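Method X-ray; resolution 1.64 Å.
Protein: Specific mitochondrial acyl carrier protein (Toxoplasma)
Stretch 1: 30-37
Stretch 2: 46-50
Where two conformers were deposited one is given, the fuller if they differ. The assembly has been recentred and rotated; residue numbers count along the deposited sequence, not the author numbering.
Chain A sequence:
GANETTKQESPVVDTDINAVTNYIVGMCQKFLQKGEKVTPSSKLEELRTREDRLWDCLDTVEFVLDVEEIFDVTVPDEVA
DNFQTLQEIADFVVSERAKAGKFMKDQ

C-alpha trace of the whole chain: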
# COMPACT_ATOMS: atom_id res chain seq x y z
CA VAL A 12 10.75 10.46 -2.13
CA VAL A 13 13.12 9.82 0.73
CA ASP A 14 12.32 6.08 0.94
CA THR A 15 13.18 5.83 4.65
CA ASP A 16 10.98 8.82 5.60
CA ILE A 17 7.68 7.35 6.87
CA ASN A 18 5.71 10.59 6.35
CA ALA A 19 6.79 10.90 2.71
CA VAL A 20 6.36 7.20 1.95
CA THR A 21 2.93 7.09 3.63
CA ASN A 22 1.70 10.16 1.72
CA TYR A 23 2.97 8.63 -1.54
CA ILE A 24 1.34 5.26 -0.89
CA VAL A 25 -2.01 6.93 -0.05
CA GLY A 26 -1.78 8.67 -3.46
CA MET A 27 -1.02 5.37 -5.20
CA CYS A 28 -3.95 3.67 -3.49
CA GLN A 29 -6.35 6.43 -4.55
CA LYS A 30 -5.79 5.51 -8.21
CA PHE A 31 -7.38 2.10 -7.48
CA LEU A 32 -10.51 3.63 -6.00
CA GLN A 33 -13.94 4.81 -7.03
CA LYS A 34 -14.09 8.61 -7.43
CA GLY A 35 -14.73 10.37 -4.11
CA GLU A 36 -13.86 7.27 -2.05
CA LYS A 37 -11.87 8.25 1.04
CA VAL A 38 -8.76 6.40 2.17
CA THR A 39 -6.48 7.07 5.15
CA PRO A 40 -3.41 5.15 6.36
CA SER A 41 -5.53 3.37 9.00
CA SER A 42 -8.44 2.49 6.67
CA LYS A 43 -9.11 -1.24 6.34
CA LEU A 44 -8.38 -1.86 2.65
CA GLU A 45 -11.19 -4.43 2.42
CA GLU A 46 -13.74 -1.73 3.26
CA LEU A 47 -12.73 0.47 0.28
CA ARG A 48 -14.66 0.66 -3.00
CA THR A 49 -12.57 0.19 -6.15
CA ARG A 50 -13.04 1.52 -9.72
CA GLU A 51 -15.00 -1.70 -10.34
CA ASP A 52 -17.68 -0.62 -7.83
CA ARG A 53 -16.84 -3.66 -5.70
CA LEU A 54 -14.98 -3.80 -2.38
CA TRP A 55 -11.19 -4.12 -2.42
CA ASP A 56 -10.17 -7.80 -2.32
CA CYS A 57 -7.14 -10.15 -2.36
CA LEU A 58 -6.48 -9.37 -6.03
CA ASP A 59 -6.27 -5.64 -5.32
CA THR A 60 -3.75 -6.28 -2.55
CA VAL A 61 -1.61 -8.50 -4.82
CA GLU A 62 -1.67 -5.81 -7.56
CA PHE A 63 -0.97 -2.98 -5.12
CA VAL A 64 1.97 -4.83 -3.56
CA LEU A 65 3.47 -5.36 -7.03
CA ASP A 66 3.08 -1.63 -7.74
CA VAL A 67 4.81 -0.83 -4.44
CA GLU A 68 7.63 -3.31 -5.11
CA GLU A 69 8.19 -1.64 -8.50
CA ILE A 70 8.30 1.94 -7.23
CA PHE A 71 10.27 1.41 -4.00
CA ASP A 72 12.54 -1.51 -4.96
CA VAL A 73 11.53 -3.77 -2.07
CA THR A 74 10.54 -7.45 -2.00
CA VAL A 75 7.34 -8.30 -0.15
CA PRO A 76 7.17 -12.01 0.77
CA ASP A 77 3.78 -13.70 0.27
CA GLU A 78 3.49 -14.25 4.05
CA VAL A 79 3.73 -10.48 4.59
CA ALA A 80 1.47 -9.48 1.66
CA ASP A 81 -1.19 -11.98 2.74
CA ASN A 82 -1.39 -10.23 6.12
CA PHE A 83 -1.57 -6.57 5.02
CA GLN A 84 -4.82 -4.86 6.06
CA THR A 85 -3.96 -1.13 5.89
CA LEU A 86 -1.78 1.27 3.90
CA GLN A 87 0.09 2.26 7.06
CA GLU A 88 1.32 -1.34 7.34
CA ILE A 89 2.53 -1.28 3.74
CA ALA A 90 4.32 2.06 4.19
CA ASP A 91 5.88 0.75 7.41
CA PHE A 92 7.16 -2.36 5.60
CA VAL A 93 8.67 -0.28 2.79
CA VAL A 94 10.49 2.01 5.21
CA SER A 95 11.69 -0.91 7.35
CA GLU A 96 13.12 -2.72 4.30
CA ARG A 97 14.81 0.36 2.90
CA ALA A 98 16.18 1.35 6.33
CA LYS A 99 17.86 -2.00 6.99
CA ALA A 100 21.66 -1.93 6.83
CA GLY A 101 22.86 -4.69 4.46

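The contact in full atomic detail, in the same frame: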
# COMPACT_ATOMS: atom_id res chain seq x y z
N LYS A 30 -5.61 5.80 -6.79
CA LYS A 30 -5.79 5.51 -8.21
C LYS A 30 -6.59 4.22 -8.43
O LYS A 30 -7.18 4.02 -9.50
CB LYS A 30 -4.43 5.41 -8.93
CG LYS A 30 -3.44 6.53 -8.64
CD LYS A 30 -3.88 7.88 -9.20
CE LYS A 30 -2.72 8.87 -9.19
NZ LYS A 30 -3.20 10.27 -9.11
N PHE A 31 -6.62 3.36 -7.42
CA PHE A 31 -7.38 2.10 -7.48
C PHE A 31 -8.86 2.32 -7.20
O PHE A 31 -9.68 1.43 -7.46
CB PHE A 31 -6.84 1.10 -6.46
CG PHE A 31 -5.60 0.36 -6.89
CD1 PHE A 31 -4.41 1.03 -7.17
CD2 PHE A 31 -5.62 -1.04 -6.97
CE1 PHE A 31 -3.27 0.33 -7.54
CE2 PHE A 31 -4.48 -1.74 -7.35
CZ PHE A 31 -3.30 -1.05 -7.63
N LEU A 32 -9.21 3.48 -6.65
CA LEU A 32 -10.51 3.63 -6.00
C LEU A 32 -11.55 4.37 -6.82
O LEU A 32 -11.24 5.14 -7.73
CB LEU A 32 -10.34 4.30 -4.63
CG LEU A 32 -9.36 3.64 -3.65
CD1 LEU A 32 -9.33 4.38 -2.32
CD2 LEU A 32 -9.67 2.17 -3.46
N GLN A 33 -12.80 4.11 -6.46
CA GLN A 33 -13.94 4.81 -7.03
C GLN A 33 -13.81 6.29 -6.69
O GLN A 33 -13.38 6.64 -5.58
CB GLN A 33 -15.25 4.23 -6.48
CG GLN A 33 -16.54 4.84 -7.04
CD GLN A 33 -16.68 4.67 -8.55
OE1 GLN A 33 -16.86 5.65 -9.27
NE2 GLN A 33 -16.59 3.44 -9.03
N LYS A 34 -14.17 7.16 -7.63
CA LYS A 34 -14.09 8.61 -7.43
C LYS A 34 -14.81 9.02 -6.15
O LYS A 34 -15.91 8.55 -5.87
CB LYS A 34 -14.68 9.35 -8.62
N GLY A 35 -14.16 9.89 -5.37
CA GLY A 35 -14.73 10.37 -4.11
C GLY A 35 -14.57 9.45 -2.91
O GLY A 35 -14.85 9.87 -1.78
N GLU A 36 -14.13 8.21 -3.14
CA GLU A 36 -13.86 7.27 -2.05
C GLU A 36 -12.72 7.81 -1.20
O GLU A 36 -11.73 8.31 -1.74
CB GLU A 36 -13.49 5.89 -2.61
CG GLU A 36 -13.39 4.78 -1.58
CD GLU A 36 -14.74 4.21 -1.17
OE1 GLU A 36 -15.79 4.62 -1.73
OE2 GLU A 36 -14.73 3.34 -0.27
N LYS A 37 -12.87 7.71 0.12
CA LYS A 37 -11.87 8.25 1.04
C LYS A 37 -11.00 7.15 1.64
O LYS A 37 -11.51 6.15 2.15
CB LYS A 37 -12.55 9.07 2.14
CG LYS A 37 -13.10 10.41 1.62
CD LYS A 37 -13.98 11.13 2.65
CE LYS A 37 -15.35 10.50 2.76
NZ LYS A 37 -16.23 11.21 3.75
N GLU A 46 -12.52 -2.53 3.13
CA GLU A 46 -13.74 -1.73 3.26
C GLU A 46 -13.86 -0.65 2.16
O GLU A 46 -14.89 0.02 2.04
CB GLU A 46 -13.85 -1.18 4.70
CG GLU A 46 -14.18 -2.31 5.71
CD GLU A 46 -13.82 -2.03 7.19
OE1 GLU A 46 -13.54 -0.87 7.56
OE2 GLU A 46 -13.83 -3.00 7.98
N LEU A 47 -12.82 -0.54 1.33
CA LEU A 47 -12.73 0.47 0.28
C LEU A 47 -13.38 0.02 -1.02
O LEU A 47 -13.24 -1.13 -1.41
CB LEU A 47 -11.27 0.82 -0.00
CG LEU A 47 -10.44 1.41 1.14
CD1 LEU A 47 -8.97 1.52 0.72
CD2 LEU A 47 -10.99 2.77 1.58
N ARG A 48 -14.05 0.95 -1.70
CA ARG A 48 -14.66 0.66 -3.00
C ARG A 48 -13.72 1.00 -4.14
O ARG A 48 -13.23 2.14 -4.24
CB ARG A 48 -15.99 1.40 -3.14
CG ARG A 48 -16.86 0.86 -4.27
CD ARG A 48 -18.32 1.22 -4.05
NE ARG A 48 -18.89 0.58 -2.87
CZ ARG A 48 -19.40 -0.65 -2.84
NH1 ARG A 48 -19.89 -1.13 -1.71
NH2 ARG A 48 -19.43 -1.40 -3.94
N THR A 49 -13.48 0.02 -5.01
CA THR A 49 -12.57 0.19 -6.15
C THR A 49 -13.29 0.72 -7.39
O THR A 49 -14.52 0.86 -7.40
CB THR A 49 -11.86 -1.14 -6.50
OG1 THR A 49 -12.81 -2.07 -7.03
CG2 THR A 49 -11.19 -1.73 -5.26
N ARG A 50 -12.52 1.02 -8.44
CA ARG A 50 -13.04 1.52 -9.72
C ARG A 50 -14.11 0.61 -10.30
O ARG A 50 -14.94 1.04 -11.12
CB ARG A 50 -11.91 1.66 -10.75
CG ARG A 50 -10.83 2.67 -10.40
CD ARG A 50 -11.25 4.09 -10.73
NE ARG A 50 -10.11 5.01 -10.62
CZ ARG A 50 -9.51 5.61 -11.65
NH1 ARG A 50 -9.94 5.41 -12.90
NH2 ARG A 50 -8.49 6.42 -11.43
O HOH W 1 -9.43 7.39 -8.43

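The two stretches are joined mainly through backbone atoms. Leu32 and Thr49 form a single beta bridge, their CA atoms 4.0 Å apart. Two hydrogen bonds flank this pair. Gln33 N donates to Arg48 O at 3.0 Å and is nearly straight, with an N-H...O angle of 174°. Arg50 N donates to Phe31 O, also at 3.0 Å.

A third backbone donor is met by a side chain. Glu36 points its CA-to-CB bond toward the other stretch, and its OE2 accepts from Arg48 N at 2.9 Å. The type II turn from Gln33 to Glu36, closed by Glu36 N to Gln33 O at 3.0 Å, brings this carboxylate into range. Gly35 suits the turn, since its phi of 82° favours glycine.

Arg50 extends the contact and has the largest area covered, 88 Å². Its side chain curls back so that NE makes a weak hydrogen bond to Leu32 O at 3.1 Å. Water 1 donates to the same Leu32 O at 3.0 Å and weakly accepts from Arg50 NH2 at 3.3 Å.

Leu32 and Leu47 are buried and supply apolar packing, with Leu32 CD2 4.0 Å from Leu47 CB. Leu47 CD2 also lies 3.5 Å from Lys37 O. Thr49 is buried too, and its OG1 hydrogen-bonds elsewhere in the structure.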